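Local atomic coordinates of probable 2-dehydro-3-deoxygalactonokinase DgoK1 (Sinorhizobium meliloti, PDB entry 3T69), a protein that probably phosphorylates 2-dehydro-3-deoxy-D-galactonate at the expense of ATP, a step in the breakdown of galactonate and, through the DeLey-Doudoroff pathway, of galactose. Residues T130-A135 against A293-L298; Y8-V12 against W22-E26; I245-I249 against L273-L278; I94-A98 against R109-G113. All blocks are in the same frame, centred on the assembly; numbering follows the deposited sequence.

Contacts 1, 2 and 4 lie together, and contact 3 lies apart, its centre about 34 Å from that of contact 2. Contact 1 crosses helices 128-139 and 290-305 almost backbone to backbone and touches both neighbours: L298 and V294 pack on contact 2, and T130 packs on L111 of contact 4. Contacts 2 and 4 both reach the same mixed sheet but do not touch. Contact 2 is a buried hairpin held by backbone hydrogen bonds. Contact 4 is apolar packing of a loop on a strand and runs from buried I94 out to exposed R97. Contact 3 joins more widely spaced helices through buried side chains, with one tyrosine-glutamate bond.

Contact 1 of 4, residues T130-A135 against A293-L298; sequences TQLLGA and AVRAGL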
loop_
_atom_site.group_PDB
_atom_site.type_symbol
_atom_site.label_atom_id
_atom_site.label_comp_id
_atom_site.label_asym_id
_atom_site.label_seq_id
_atom_site.Cartn_x
_atom_site.Cartn_y
_atom_site.Cartn_z
ATOM N N THR B 130 24.857 -0.076 10.496
ATOM C CA THR B 130 26.203 -0.410 10.129
ATOM C C THR B 130 26.724 0.367 8.897
ATOM O O THR B 130 27.914 0.702 8.831
ATOM C CB THR B 130 26.357 -1.907 9.959
ATOM O OG1 THR B 130 26.061 -2.520 11.226
ATOM C CG2 THR B 130 27.784 -2.238 9.548
ATOM N N GLN B 131 25.825 0.700 7.967
ATOM C CA GLN B 131 26.180 1.617 6.904
ATOM C C GLN B 131 26.380 2.986 7.520
ATOM O O GLN B 131 27.093 3.810 6.991
ATOM C CB GLN B 131 25.128 1.632 5.798
ATOM C CG GLN B 131 24.675 0.223 5.347
ATOM C CD GLN B 131 23.595 0.254 4.258
ATOM O OE1 GLN B 131 22.448 0.624 4.494
ATOM N NE2 GLN B 131 23.973 -0.148 3.058
ATOM N N LEU B 132 25.788 3.250 8.654
ATOM C CA LEU B 132 26.035 4.563 9.242
ATOM C C LEU B 132 27.299 4.595 10.079
ATOM O O LEU B 132 27.916 5.656 10.271
ATOM C CB LEU B 132 24.852 5.039 10.074
ATOM C CG LEU B 132 23.593 5.468 9.334
ATOM C CD1 LEU B 132 22.441 5.552 10.330
ATOM C CD2 LEU B 132 23.795 6.795 8.632
ATOM N N LEU B 133 27.687 3.438 10.602
ATOM C CA LEU B 133 28.949 3.344 11.332
ATOM C C LEU B 133 30.027 3.635 10.286
ATOM O O LEU B 133 30.918 4.460 10.506
ATOM C CB LEU B 133 29.130 1.952 11.948
ATOM C CG LEU B 133 30.495 1.600 12.546
ATOM C CD1 LEU B 133 30.878 2.502 13.694
ATOM C CD2 LEU B 133 30.460 0.147 12.944
ATOM N N GLY B 134 29.871 2.965 9.148
ATOM C CA GLY B 134 30.743 3.108 8.025
ATOM C C GLY B 134 30.967 4.535 7.580
ATOM O O GLY B 134 32.102 4.947 7.412
ATOM N N ALA B 135 29.901 5.302 7.421
ATOM C CA ALA B 135 30.003 6.529 6.656
ATOM C C ALA B 135 30.076 7.802 7.478
ATOM O O ALA B 135 30.378 8.861 6.927
ATOM C CB ALA B 135 28.889 6.613 5.635
ATOM N N ALA B 293 29.791 1.851 2.297
ATOM C CA ALA B 293 29.434 2.144 3.691
ATOM C C ALA B 293 29.220 0.923 4.601
ATOM O O ALA B 293 29.541 1.023 5.800
ATOM C CB ALA B 293 28.249 3.078 3.766
ATOM N N VAL B 294 28.684 -0.193 4.072
ATOM C CA VAL B 294 28.566 -1.388 4.911
ATOM C C VAL B 294 29.894 -2.031 5.170
ATOM O O VAL B 294 30.178 -2.352 6.338
ATOM C CB VAL B 294 27.713 -2.567 4.399
ATOM C CG1 VAL B 294 26.473 -2.729 5.225
ATOM C CG2 VAL B 294 27.493 -2.545 2.930
ATOM N N ARG B 295 30.686 -2.288 4.104
ATOM C CA ARG B 295 31.993 -2.909 4.314
ATOM C C ARG B 295 32.765 -2.056 5.349
ATOM O O ARG B 295 33.410 -2.582 6.277
ATOM C CB ARG B 295 32.757 -3.168 2.991
ATOM N N ALA B 296 32.573 -0.750 5.285
ATOM C CA ALA B 296 33.296 0.106 6.185
ATOM C C ALA B 296 32.781 -0.005 7.605
ATOM O O ALA B 296 33.552 0.136 8.562
ATOM C CB ALA B 296 33.242 1.524 5.720
ATOM N N GLY B 297 31.473 -0.210 7.748
ATOM C CA GLY B 297 30.853 -0.268 9.043
ATOM C C GLY B 297 31.218 -1.605 9.648
ATOM O O GLY B 297 31.599 -1.664 10.813
ATOM N N LEU B 298 31.137 -2.680 8.873
ATOM C CA LEU B 298 31.616 -3.937 9.382
ATOM C C LEU B 298 33.135 -3.899 9.679
ATOM O O LEU B 298 33.612 -4.598 10.572
ATOM C CB LEU B 298 31.284 -5.109 8.453
ATOM C CG LEU B 298 29.840 -5.375 8.017
ATOM C CD1 LEU B 298 29.832 -5.877 6.604
ATOM C CD2 LEU B 298 29.155 -6.377 8.885
#
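T130 turns its methyl CG2 away from its own backbone N (chi1 -61° for OG1), and this carries the methyl over the backbone of G297 and L298. CG2 comes to 3.4 Å from L298 N. Q131 places CG on the side of its backbone N (chi1 -47°) and then runs on extended. Its chain lies alongside V294, pointing the same way, with Q131 CG 3.5 Å from V294 CG1. L133 closes the other flank with CD2 against the carbonyl of G297.

Between these side chains the two backbones meet directly. G134 and G297 stand at the crossing, and their CA atoms are 3.5 Å apart. Neither has a side chain to hold the helices away. The axes approach to 6.4 Å and cross nearly at right angles, at 84°. The polar component is a set of CA-H...O contacts. G297 CA points at T130 O over 3.1 Å, and G134 CA points at A293 O over 3.3 Å. A293 adds its CB, which sits between Q131 and A135. V294 and L298 also reach C70 of strand 67-71.

Small residues four apart, T130 with G134 and A293 with G297, make this close crossing possible. It is characteristic of the ASKHA fold, whose two connecting helices cross in this way between the domains. Helices 128-139 and 290-305 probably correspond to that interdomain hinge.

Contact 2 of 4, residues Y8-V12 against W22-E26; sequences YYAAV and WIIGE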
loop_
_atom_site.group_PDB
_atom_site.type_symbol
_atom_site.label_atom_id
_atom_site.label_comp_id
_atom_site.label_asym_id
_atom_site.label_seq_id
_atom_site.Cartn_x
_atom_site.Cartn_y
_atom_site.Cartn_z
ATOM N N TYR B 8 42.079 -12.122 7.768
ATOM C CA TYR B 8 41.635 -11.275 8.946
ATOM C C TYR B 8 40.207 -11.539 9.440
ATOM O O TYR B 8 40.028 -12.161 10.486
ATOM C CB TYR B 8 41.723 -9.804 8.631
ATOM C CG TYR B 8 41.614 -8.896 9.840
ATOM C CD1 TYR B 8 41.736 -7.513 9.684
ATOM C CD2 TYR B 8 41.426 -9.404 11.144
ATOM C CE1 TYR B 8 41.657 -6.644 10.767
ATOM C CE2 TYR B 8 41.335 -8.522 12.268
ATOM C CZ TYR B 8 41.452 -7.146 12.049
ATOM O OH TYR B 8 41.359 -6.206 13.072
ATOM N N TYR B 9 39.195 -11.058 8.702
ATOM C CA TYR B 9 37.796 -11.291 9.072
ATOM C C TYR B 9 36.891 -11.508 7.867
ATOM O O TYR B 9 37.230 -11.110 6.760
ATOM C CB TYR B 9 37.244 -10.200 10.031
ATOM C CG TYR B 9 37.170 -8.807 9.422
ATOM C CD1 TYR B 9 38.235 -7.891 9.553
ATOM C CD2 TYR B 9 36.042 -8.394 8.703
ATOM C CE1 TYR B 9 38.170 -6.609 8.963
ATOM C CE2 TYR B 9 35.984 -7.129 8.122
ATOM C CZ TYR B 9 37.041 -6.246 8.246
ATOM O OH TYR B 9 36.940 -4.988 7.670
ATOM N N ALA B 10 35.775 -12.211 8.085
ATOM C CA ALA B 10 34.668 -12.253 7.124
ATOM C C ALA B 10 33.664 -11.180 7.554
ATOM O O ALA B 10 33.387 -11.025 8.750
ATOM C CB ALA B 10 34.006 -13.627 7.067
ATOM N N ALA B 11 33.164 -10.417 6.578
ATOM C CA ALA B 11 32.092 -9.464 6.792
ATOM C C ALA B 11 30.885 -9.969 6.019
ATOM O O ALA B 11 31.008 -10.307 4.833
ATOM C CB ALA B 11 32.503 -8.104 6.311
ATOM N N VAL B 12 29.739 -10.048 6.709
ATOM C CA VAL B 12 28.502 -10.568 6.135
ATOM C C VAL B 12 27.367 -9.570 6.371
ATOM O O VAL B 12 27.111 -9.178 7.520
ATOM C CB VAL B 12 28.105 -11.897 6.810
ATOM C CG1 VAL B 12 26.700 -12.306 6.418
ATOM C CG2 VAL B 12 29.111 -12.997 6.507
ATOM N N TRP B 22 32.264 -10.472 2.330
ATOM C CA TRP B 22 33.586 -9.957 1.963
ATOM C C TRP B 22 34.634 -10.575 2.904
ATOM O O TRP B 22 34.461 -10.544 4.111
ATOM C CB TRP B 22 33.662 -8.422 2.121
ATOM C CG TRP B 22 32.758 -7.534 1.244
ATOM C CD1 TRP B 22 33.084 -6.935 0.047
ATOM C CD2 TRP B 22 31.431 -7.087 1.558
ATOM N NE1 TRP B 22 32.029 -6.174 -0.414
ATOM C CE2 TRP B 22 31.002 -6.259 0.491
ATOM C CE3 TRP B 22 30.549 -7.327 2.621
ATOM C CZ2 TRP B 22 29.726 -5.673 0.471
ATOM C CZ3 TRP B 22 29.290 -6.738 2.598
ATOM C CH2 TRP B 22 28.891 -5.925 1.534
ATOM N N ILE B 23 35.727 -11.102 2.354
ATOM C CA ILE B 23 36.821 -11.621 3.155
ATOM C C ILE B 23 37.844 -10.507 3.184
ATOM O O ILE B 23 38.123 -9.934 2.152
ATOM C CB ILE B 23 37.440 -12.841 2.483
ATOM C CG1 ILE B 23 36.396 -13.917 2.170
ATOM C CG2 ILE B 23 38.626 -13.383 3.313
ATOM C CD1 ILE B 23 36.063 -14.813 3.314
ATOM N N ILE B 24 38.401 -10.195 4.347
ATOM C CA ILE B 24 39.293 -9.039 4.476
ATOM C C ILE B 24 40.682 -9.411 5.044
ATOM O O ILE B 24 40.795 -10.283 5.924
ATOM C CB ILE B 24 38.637 -7.930 5.352
ATOM C CG1 ILE B 24 37.289 -7.501 4.786
ATOM C CG2 ILE B 24 39.563 -6.702 5.551
ATOM C CD1 ILE B 24 37.346 -6.785 3.450
ATOM N N GLY B 25 41.736 -8.747 4.560
ATOM C CA GLY B 25 43.087 -8.981 5.081
ATOM C C GLY B 25 43.526 -7.922 6.075
ATOM O O GLY B 25 42.971 -6.826 6.102
ATOM N N GLU B 26 44.529 -8.249 6.888
ATOM C CA GLU B 26 45.187 -7.295 7.802
ATOM C C GLU B 26 45.746 -5.999 7.130
ATOM O O GLU B 26 45.962 -4.951 7.781
ATOM C CB GLU B 26 46.302 -8.030 8.538
ATOM C CG GLU B 26 45.807 -9.226 9.373
ATOM C CD GLU B 26 46.943 -10.149 9.791
ATOM O OE1 GLU B 26 47.348 -10.059 10.977
ATOM O OE2 GLU B 26 47.432 -10.943 8.927
#
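W22 pairs with A11 in the antiparallel hairpin of strands 9-14 and 19-24. In ASKHA kinases the turn of this first hairpin typically approaches the ATP phosphates. Two backbone bonds join W22 and A11, and A11 N reaches W22 O over 2.8 Å. The indole turns an edge to this pair: W22 CE3 lies near A11 O, 3.7 Å away, and loosely beside A11 CB. I23 forms the next, non-hydrogen-bonded pair with A10. Their side chains lie on the other face of the sheet, where I23 CD1 meets A10 CB loosely.

I24 is the centre of the contact. Its N binds Y9 O at 2.8 Å. Its O receives two donors, Y8 N at 2.9 Å and Y9 N at 3.3 Å. Two residues thus face one, which makes a classic beta bulge. Y9 places its ring between its backbone N and carbonyl carbon (chi1 65°), which swings the ring over I24. I24 CB lies 3.8 Å from the ring centroid in a CH-pi contact, and CG1 and CG2 spread beneath the ring. Helix 290-305 also packs on Y9, through S299 and A302.

G25 then leaves the strand, its O at the edge of the Y8 ring. The Y8 hydroxyl is bonded to W306 O. E26 ends the segment with its CG 4.2 Å from Y8 CB.

Contact 3 of 4, residues I245-I249 against L273-L278; sequences IGLEI and LYRTAL
E248 OE1 accepts a hydrogen bond from the hydroxyl of Y274, with 3.0 Å between E248 OE1 and Y274 OH. T171 OG1 is bonded to both of these oxygens and closes a small polar triangle. The second carboxylate oxygen, E248 OE2, is held by W155 NE1 and S153 OG. The carboxylate is therefore gripped at both oxygens and fixed in its rotation. The side chain extends to this site with CG opposite the backbone N (chi1 -178°). The Y274 hydroxyl comes to the syn side of OE1, 31° out of the carboxylate plane. The glutamate sits at the edge of the Y274 ring, with its plane turned 52° from that of the ring.

The helices concerned are 233-252 and 268-280, in the domain opposite the first hairpin, and their segments' axes stay 10.8 Å apart. Helix 268-280 follows strand 261-264 and a glycine-rich turn. In ASKHA proteins the turn at this place usually meets the adenosine part of ATP, and Y274 lies near it.

The rest of the interface is apolar. I245 sends CG1 obliquely past the phenol end of Y274. Its other branch, CG2, meets A277 CB at 3.8 Å, and its CD1 reaches toward L273 CD2. One turn on, I249 CD1 meets L278 CD2 at 4.1 Å. F201 of helix 199-210 packs on I245, L273 and A277.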
loop_
_atom_site.group_PDB
_atom_site.type_symbol
_atom_site.label_atom_id
_atom_site.label_comp_id
_atom_site.label_asym_id
_atom_site.label_seq_id
_atom_site.Cartn_x
_atom_site.Cartn_y
_atom_site.Cartn_z
ATOM N N ILE B 245 7.238 7.222 -3.958
ATOM C CA ILE B 245 8.408 7.966 -3.607
ATOM C C ILE B 245 8.049 9.431 -3.312
ATOM O O ILE B 245 8.571 10.053 -2.339
ATOM C CB ILE B 245 9.567 7.803 -4.635
ATOM C CG1 ILE B 245 10.138 6.400 -4.557
ATOM C CG2 ILE B 245 10.700 8.762 -4.268
ATOM C CD1 ILE B 245 10.790 5.887 -5.816
ATOM N N GLY B 246 7.141 9.996 -4.101
ATOM C CA GLY B 246 6.774 11.374 -3.838
ATOM C C GLY B 246 6.238 11.491 -2.437
ATOM O O GLY B 246 6.470 12.482 -1.730
ATOM N N LEU B 247 5.556 10.434 -2.006
ATOM C CA LEU B 247 4.899 10.423 -0.677
ATOM C C LEU B 247 5.902 10.355 0.443
ATOM O O LEU B 247 5.853 11.168 1.393
ATOM C CB LEU B 247 3.888 9.273 -0.604
ATOM C CG LEU B 247 3.160 8.974 0.679
ATOM C CD1 LEU B 247 2.349 10.135 1.149
ATOM C CD2 LEU B 247 2.259 7.876 0.358
ATOM N N GLU B 248 6.835 9.416 0.325
ATOM C CA GLU B 248 8.024 9.428 1.201
ATOM C C GLU B 248 8.644 10.808 1.423
ATOM O O GLU B 248 8.970 11.195 2.554
ATOM C CB GLU B 248 9.116 8.581 0.612
ATOM C CG GLU B 248 10.326 8.555 1.528
ATOM C CD GLU B 248 11.300 7.456 1.164
ATOM O OE1 GLU B 248 10.855 6.438 0.566
ATOM O OE2 GLU B 248 12.514 7.627 1.476
ATOM N N ILE B 249 8.820 11.566 0.344
ATOM C CA ILE B 249 9.596 12.773 0.508
ATOM C C ILE B 249 8.788 13.815 1.205
ATOM O O ILE B 249 9.287 14.495 2.124
ATOM C CB ILE B 249 10.114 13.290 -0.800
ATOM C CG1 ILE B 249 11.133 12.309 -1.369
ATOM C CG2 ILE B 249 10.677 14.711 -0.610
ATOM C CD1 ILE B 249 11.289 12.517 -2.841
ATOM N N LEU B 273 17.364 6.349 -9.291
ATOM C CA LEU B 273 15.955 6.667 -9.008
ATOM C C LEU B 273 15.707 7.687 -7.878
ATOM O O LEU B 273 14.970 8.653 -8.066
ATOM C CB LEU B 273 15.206 5.381 -8.723
ATOM C CG LEU B 273 13.736 5.315 -9.152
ATOM C CD1 LEU B 273 13.554 5.695 -10.630
ATOM C CD2 LEU B 273 13.205 3.887 -8.908
ATOM N N TYR B 274 16.340 7.514 -6.721
ATOM C CA TYR B 274 16.169 8.485 -5.653
ATOM C C TYR B 274 16.841 9.846 -5.829
ATOM O O TYR B 274 16.318 10.865 -5.340
ATOM C CB TYR B 274 16.544 7.896 -4.289
ATOM C CG TYR B 274 15.425 7.137 -3.591
ATOM C CD1 TYR B 274 14.764 7.685 -2.492
ATOM C CD2 TYR B 274 15.029 5.886 -4.025
ATOM C CE1 TYR B 274 13.724 6.983 -1.821
ATOM C CE2 TYR B 274 14.004 5.186 -3.362
ATOM C CZ TYR B 274 13.358 5.747 -2.280
ATOM O OH TYR B 274 12.366 5.040 -1.642
ATOM N N ARG B 275 17.997 9.886 -6.505
ATOM C CA ARG B 275 18.726 11.170 -6.654
ATOM C C ARG B 275 17.877 11.946 -7.616
ATOM O O ARG B 275 17.642 13.159 -7.452
ATOM C CB ARG B 275 20.165 10.965 -7.230
ATOM N N THR B 276 17.404 11.205 -8.618
ATOM C CA THR B 276 16.538 11.747 -9.648
ATOM C C THR B 276 15.304 12.344 -8.975
ATOM O O THR B 276 14.948 13.526 -9.174
ATOM C CB THR B 276 16.142 10.628 -10.595
ATOM O OG1 THR B 276 17.327 10.068 -11.155
ATOM C CG2 THR B 276 15.244 11.109 -11.699
ATOM N N ALA B 277 14.687 11.530 -8.126
ATOM C CA ALA B 277 13.490 11.944 -7.465
ATOM C C ALA B 277 13.776 13.091 -6.493
ATOM O O ALA B 277 12.993 14.032 -6.390
ATOM C CB ALA B 277 12.834 10.733 -6.787
ATOM N N LEU B 278 14.894 13.033 -5.790
ATOM C CA LEU B 278 15.199 14.087 -4.805
ATOM C C LEU B 278 15.578 15.468 -5.399
ATOM O O LEU B 278 15.239 16.535 -4.826
ATOM C CB LEU B 278 16.284 13.623 -3.819
ATOM C CG LEU B 278 15.948 12.450 -2.895
ATOM C CD1 LEU B 278 17.185 11.731 -2.469
ATOM C CD2 LEU B 278 15.153 12.920 -1.680
#

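Contact 4 of 4, residues I94-A98 against R109-G113; sequences IAGRA and RILPG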
loop_
_atom_site.group_PDB
_atom_site.type_symbol
_atom_site.label_atom_id
_atom_site.label_comp_id
_atom_site.label_asym_id
_atom_site.label_seq_id
_atom_site.Cartn_x
_atom_site.Cartn_y
_atom_site.Cartn_z
ATOM N N ILE B 94 28.040 0.478 18.967
ATOM C CA ILE B 94 27.483 -0.696 18.281
ATOM C C ILE B 94 28.289 -1.972 18.441
ATOM O O ILE B 94 27.732 -2.975 18.888
ATOM C CB ILE B 94 27.184 -0.443 16.769
ATOM C CG1 ILE B 94 26.059 0.545 16.595
ATOM C CG2 ILE B 94 26.853 -1.741 16.007
ATOM C CD1 ILE B 94 26.009 1.084 15.179
ATOM N N ALA B 95 29.563 -1.950 18.029
ATOM C CA ALA B 95 30.452 -3.135 18.057
ATOM C C ALA B 95 30.514 -3.777 19.467
ATOM O O ALA B 95 30.476 -4.990 19.618
ATOM C CB ALA B 95 31.805 -2.755 17.588
ATOM N N GLY B 96 30.531 -2.943 20.494
ATOM C CA GLY B 96 30.526 -3.432 21.868
ATOM C C GLY B 96 29.262 -4.193 22.273
ATOM O O GLY B 96 29.314 -5.072 23.136
ATOM N N ARG B 97 28.127 -3.866 21.655
ATOM C CA ARG B 97 26.879 -4.550 21.965
ATOM C C ARG B 97 26.539 -5.792 21.099
ATOM O O ARG B 97 25.426 -6.335 21.176
ATOM C CB ARG B 97 25.734 -3.533 22.008
ATOM C CG ARG B 97 25.443 -3.034 23.417
ATOM C CD ARG B 97 26.314 -1.902 23.801
ATOM N NE ARG B 97 27.266 -2.239 24.867
ATOM C CZ ARG B 97 28.429 -1.579 25.081
ATOM N NH1 ARG B 97 28.810 -0.561 24.265
ATOM N NH2 ARG B 97 29.233 -1.953 26.099
ATOM N N ALA B 98 27.494 -6.252 20.299
ATOM C CA ALA B 98 27.255 -7.396 19.422
ATOM C C ALA B 98 26.964 -8.709 20.161
ATOM O O ALA B 98 27.318 -8.892 21.330
ATOM C CB ALA B 98 28.389 -7.568 18.486
ATOM N N ARG B 109 29.902 -13.059 15.553
ATOM C CA ARG B 109 29.041 -12.060 16.180
ATOM C C ARG B 109 28.093 -11.411 15.181
ATOM O O ARG B 109 28.458 -11.195 14.012
ATOM C CB ARG B 109 29.885 -10.951 16.789
ATOM C CG ARG B 109 31.191 -11.416 17.363
ATOM C CD ARG B 109 31.141 -11.385 18.858
ATOM N NE ARG B 109 32.352 -11.897 19.485
ATOM C CZ ARG B 109 33.119 -11.187 20.298
ATOM N NH1 ARG B 109 32.821 -9.929 20.578
ATOM N NH2 ARG B 109 34.185 -11.737 20.832
ATOM N N ILE B 110 26.911 -11.035 15.666
ATOM C CA ILE B 110 25.945 -10.196 14.952
ATOM C C ILE B 110 25.736 -8.866 15.672
ATOM O O ILE B 110 25.492 -8.854 16.878
ATOM C CB ILE B 110 24.554 -10.809 14.897
ATOM C CG1 ILE B 110 24.624 -12.260 14.477
ATOM C CG2 ILE B 110 23.670 -9.993 13.959
ATOM C CD1 ILE B 110 23.356 -12.750 13.784
ATOM N N LEU B 111 25.779 -7.773 14.908
ATOM C CA LEU B 111 25.514 -6.408 15.396
ATOM C C LEU B 111 24.034 -6.072 15.730
ATOM O O LEU B 111 23.103 -6.402 15.019
ATOM C CB LEU B 111 26.074 -5.375 14.388
ATOM C CG LEU B 111 27.544 -5.618 13.946
ATOM C CD1 LEU B 111 28.039 -4.685 12.834
ATOM C CD2 LEU B 111 28.482 -5.518 15.134
ATOM N N PRO B 112 23.827 -5.341 16.814
ATOM C CA PRO B 112 22.470 -4.941 17.098
ATOM C C PRO B 112 21.938 -3.954 16.036
ATOM O O PRO B 112 22.718 -3.454 15.206
ATOM C CB PRO B 112 22.639 -4.233 18.434
ATOM C CG PRO B 112 24.052 -3.692 18.345
ATOM C CD PRO B 112 24.747 -4.862 17.853
ATOM N N GLY B 113 20.626 -3.678 16.080
ATOM C CA GLY B 113 20.071 -2.570 15.312
ATOM C C GLY B 113 19.901 -1.339 16.189
ATOM O O GLY B 113 20.369 -1.328 17.312
#
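A loop between strands 89-90 and 99-101 folds back here on strand 108-116, part of the mixed sheet that also carries the first hairpin. P112 packs its ring against the turn of the loop, where R97 N is bonded to I94 O. P112 CD lies 3.7 Å from I94 O. P112 CG is 4.0 Å from R97 CB. The long arm of R97 bends at chi2 and chi3 and leads away from the strand.

I94 carries the buried side of the contact. Its CG2 stands opposite the backbone N (CG1 chi1 -67°) and faces the second segment. There it touches both L111 CB and P112 CG, the latter at 4.1 Å. The I94 and L111 side chains cross at about a right angle.

A98 ends the loop close to the strand. Its CB meets L111 CD2 at 3.9 Å and also packs on R109 CB. A98 CA approaches I110 O at 3.4 Å, in a strongly bent CA-H...O contact. The polar end of R109 turns to D107, with which NE forms a salt bridge. A sulfate ion, probably from the crystallisation liquor, lies about 6 Å from the R109 side chain.

I85 of strand 84-86 covers I94, R97 and P112. L111 packs on I68 and C70 of strand 67-71. Helix 128-139 packs from its own side, with E129 against I94 and T130 against L111.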